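Local coordinates for protein coproheme decarboxylase (Thermus thermophilus, PDB 1VDH) that catalyses the hydrogen peroxide-dependent oxidative decarboxylation of Fe-coproporphyrin III to heme b, the last step of coproporphyrin-dependent heme biosynthesis, at residues Pro146-Arg151 against Asp195-Val200. Numbering follows the deposited sequence.
Sequences PMNKRR and DWEWGV
With CG anti to the carbonyl carbon (chi1 -61°) and the indole turned broadside by chi2 of 79°, Trp196 presents one face of its five-membered ring to Pro146. Glu197 takes a similar first torsion but runs extended beyond CG, sending its carboxylate along the other strand. The CG of Pro146 stands 3.7 Å from the centroid of that Trp196 ring, almost on its normal, a CH-pi contact well suited to a rigid, polarised pyrrolidine. An alanine here in place of Trp196 would remove the indole face that Pro146 CB and CG lie against, and would probably loosen the packing around Pro146. Met147 and Trp198 form an antiparallel hydrogen-bonded pair: Met147 N donates to Trp198 O at 2.9 Å, and Trp198 N returns a bond to Met147 O nearly along the C=O axis. Glu197 and Trp198 both face Met147, a classic beta bulge where segment 195-200 enters its strand. Beyond the bulge, Glu197 OE2 accepts Lys149 N at 2.8 Å, from above the carboxylate plane. Its OE1 accepts from a water, 2.6 Å from that oxygen, which also donates to Lys149 O and accepts from Arg151 NE; OE1 also forms a salt bridge with Arg218 of a second subunit, whose Gly227 O accepts from Arg151 NH2, so an acid suits this junction. The Lys149 chain, bent at chi2 and chi4, brings CG 3.5 Å from Trp198 CZ3, while Trp198 NE1 hydrogen-bonds Glu113. Residues Pro146 to Lys149 are predicted to bind the coproheme. Strand 141-152 lies between strands 198-204 and 227-237 in the antiparallel sheet of the chlorite dismutase-type barrel, with Tyr106 and Phe108 of strand 102-116 touching both Pro146 and Trp196.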
loop_
_atom_site.group_PDB
_atom_site.type_symbol
_atom_site.label_atom_id
_atom_site.label_comp_id
_atom_site.label_asym_id
_atom_site.label_seq_id
_atom_site.Cartn_x
_atom_site.Cartn_y
_atom_site.Cartn_z
ATOM N N PRO A 146 -2.437 -16.772 3.500
ATOM C CA PRO A 146 -1.313 -17.147 2.646
ATOM C C PRO A 146 -0.033 -16.916 3.457
ATOM O O PRO A 146 -0.053 -16.208 4.475
ATOM C CB PRO A 146 -1.437 -16.162 1.487
ATOM C CG PRO A 146 -1.877 -14.912 2.175
ATOM C CD PRO A 146 -2.916 -15.415 3.174
ATOM N N MET A 147 1.074 -17.504 3.022
ATOM C CA MET A 147 2.335 -17.328 3.737
ATOM C C MET A 147 3.531 -17.695 2.874
ATOM O O MET A 147 3.389 -18.369 1.853
ATOM C CB MET A 147 2.355 -18.180 5.022
ATOM C CG MET A 147 2.363 -19.695 4.795
ATOM S SD MET A 147 2.439 -20.650 6.352
ATOM C CE MET A 147 4.146 -20.421 6.816
ATOM N N ASN A 148 4.696 -17.199 3.287
ATOM C CA ASN A 148 5.977 -17.477 2.640
ATOM C C ASN A 148 6.899 -18.022 3.724
ATOM O O ASN A 148 6.611 -17.907 4.919
ATOM C CB ASN A 148 6.663 -16.192 2.151
ATOM C CG ASN A 148 5.869 -15.444 1.111
ATOM O OD1 ASN A 148 5.920 -14.216 1.056
ATOM N ND2 ASN A 148 5.157 -16.170 0.265
ATOM N N LYS A 149 8.016 -18.600 3.293
ATOM C CA LYS A 149 9.036 -19.073 4.212
ATOM C C LYS A 149 10.104 -17.992 4.079
ATOM O O LYS A 149 10.554 -17.669 2.971
ATOM C CB LYS A 149 9.572 -20.447 3.806
ATOM C CG LYS A 149 8.817 -21.614 4.447
ATOM C CD LYS A 149 9.127 -21.730 5.935
ATOM C CE LYS A 149 8.502 -22.987 6.551
ATOM N NZ LYS A 149 7.013 -22.961 6.543
ATOM N N ARG A 150 10.446 -17.387 5.209
ATOM C CA ARG A 150 11.407 -16.298 5.262
ATOM C C ARG A 150 12.788 -16.546 4.655
ATOM O O ARG A 150 13.346 -17.641 4.759
ATOM C CB ARG A 150 11.542 -15.819 6.709
ATOM C CG ARG A 150 12.452 -14.623 6.910
ATOM C CD ARG A 150 12.527 -14.238 8.380
ATOM N NE ARG A 150 11.271 -13.675 8.878
ATOM C CZ ARG A 150 11.010 -13.456 10.163
ATOM N NH1 ARG A 150 9.851 -12.923 10.523
ATOM N NH2 ARG A 150 11.897 -13.795 11.090
ATOM N N ARG A 151 13.306 -15.505 4.003
ATOM C CA ARG A 151 14.624 -15.503 3.380
ATOM C C ARG A 151 15.249 -14.160 3.755
ATOM O O ARG A 151 15.493 -13.315 2.896
ATOM C CB ARG A 151 14.514 -15.617 1.849
ATOM C CG ARG A 151 13.991 -16.962 1.341
ATOM C CD ARG A 151 13.845 -16.969 -0.184
ATOM N NE ARG A 151 12.937 -15.916 -0.646
ATOM C CZ ARG A 151 13.316 -14.862 -1.363
ATOM N NH1 ARG A 151 12.423 -13.953 -1.728
ATOM N NH2 ARG A 151 14.584 -14.722 -1.728
ATOM N N ASP A 195 0.839 -14.447 -5.412
ATOM C CA ASP A 195 1.718 -13.579 -4.627
ATOM C C ASP A 195 2.433 -14.137 -3.403
ATOM O O ASP A 195 3.396 -13.534 -2.930
ATOM C CB ASP A 195 0.977 -12.289 -4.271
ATOM C CG ASP A 195 0.519 -11.519 -5.505
ATOM O OD1 ASP A 195 0.794 -11.966 -6.641
ATOM O OD2 ASP A 195 -0.122 -10.465 -5.335
ATOM N N TRP A 196 1.968 -15.276 -2.894
ATOM C CA TRP A 196 2.585 -15.914 -1.728
ATOM C C TRP A 196 2.931 -17.359 -2.093
ATOM O O TRP A 196 2.362 -17.919 -3.028
ATOM C CB TRP A 196 1.634 -15.887 -0.527
ATOM C CG TRP A 196 1.243 -14.497 -0.080
ATOM C CD1 TRP A 196 0.308 -13.682 -0.655
ATOM C CD2 TRP A 196 1.769 -13.773 1.041
ATOM N NE1 TRP A 196 0.220 -12.499 0.035
ATOM C CE2 TRP A 196 1.106 -12.526 1.081
ATOM C CE3 TRP A 196 2.738 -14.057 2.016
ATOM C CZ2 TRP A 196 1.379 -11.559 2.062
ATOM C CZ3 TRP A 196 3.011 -13.094 2.995
ATOM C CH2 TRP A 196 2.333 -11.861 3.006
ATOM N N GLU A 197 3.857 -17.955 -1.352
ATOM C CA GLU A 197 4.301 -19.321 -1.619
ATOM C C GLU A 197 3.301 -20.416 -1.271
ATOM O O GLU A 197 3.253 -21.447 -1.941
ATOM C CB GLU A 197 5.642 -19.565 -0.934
ATOM C CG GLU A 197 6.760 -18.720 -1.529
ATOM C CD GLU A 197 7.949 -18.552 -0.603
ATOM O OE1 GLU A 197 8.881 -17.826 -0.994
ATOM O OE2 GLU A 197 7.958 -19.130 0.504
ATOM N N TRP A 198 2.506 -20.195 -0.228
ATOM C CA TRP A 198 1.503 -21.176 0.177
ATOM C C TRP A 198 0.194 -20.532 0.586
ATOM O O TRP A 198 0.148 -19.365 0.970
ATOM C CB TRP A 198 1.982 -22.020 1.368
ATOM C CG TRP A 198 3.094 -22.974 1.053
ATOM C CD1 TRP A 198 2.976 -24.229 0.520
ATOM C CD2 TRP A 198 4.493 -22.739 1.229
ATOM N NE1 TRP A 198 4.222 -24.784 0.344
ATOM C CE2 TRP A 198 5.171 -23.891 0.771
ATOM C CE3 TRP A 198 5.244 -21.663 1.728
ATOM C CZ2 TRP A 198 6.568 -23.999 0.792
ATOM C CZ3 TRP A 198 6.634 -21.771 1.749
ATOM C CH2 TRP A 198 7.280 -22.932 1.282
ATOM N N GLY A 199 -0.865 -21.322 0.471
ATOM C CA GLY A 199 -2.185 -20.917 0.899
ATOM C C GLY A 199 -2.516 -21.927 1.987
ATOM O O GLY A 199 -2.166 -23.108 1.862
ATOM N N VAL A 200 -3.121 -21.475 3.080
ATOM C CA VAL A 200 -3.482 -22.379 4.168
ATOM C C VAL A 200 -4.961 -22.261 4.524
ATOM O O VAL A 200 -5.455 -21.166 4.783
ATOM C CB VAL A 200 -2.666 -22.098 5.456
ATOM C CG1 VAL A 200 -3.051 -23.096 6.550
ATOM C CG2 VAL A 200 -1.164 -22.180 5.178
HETATM O O HOH W 1 10.541 -16.552 0.509
#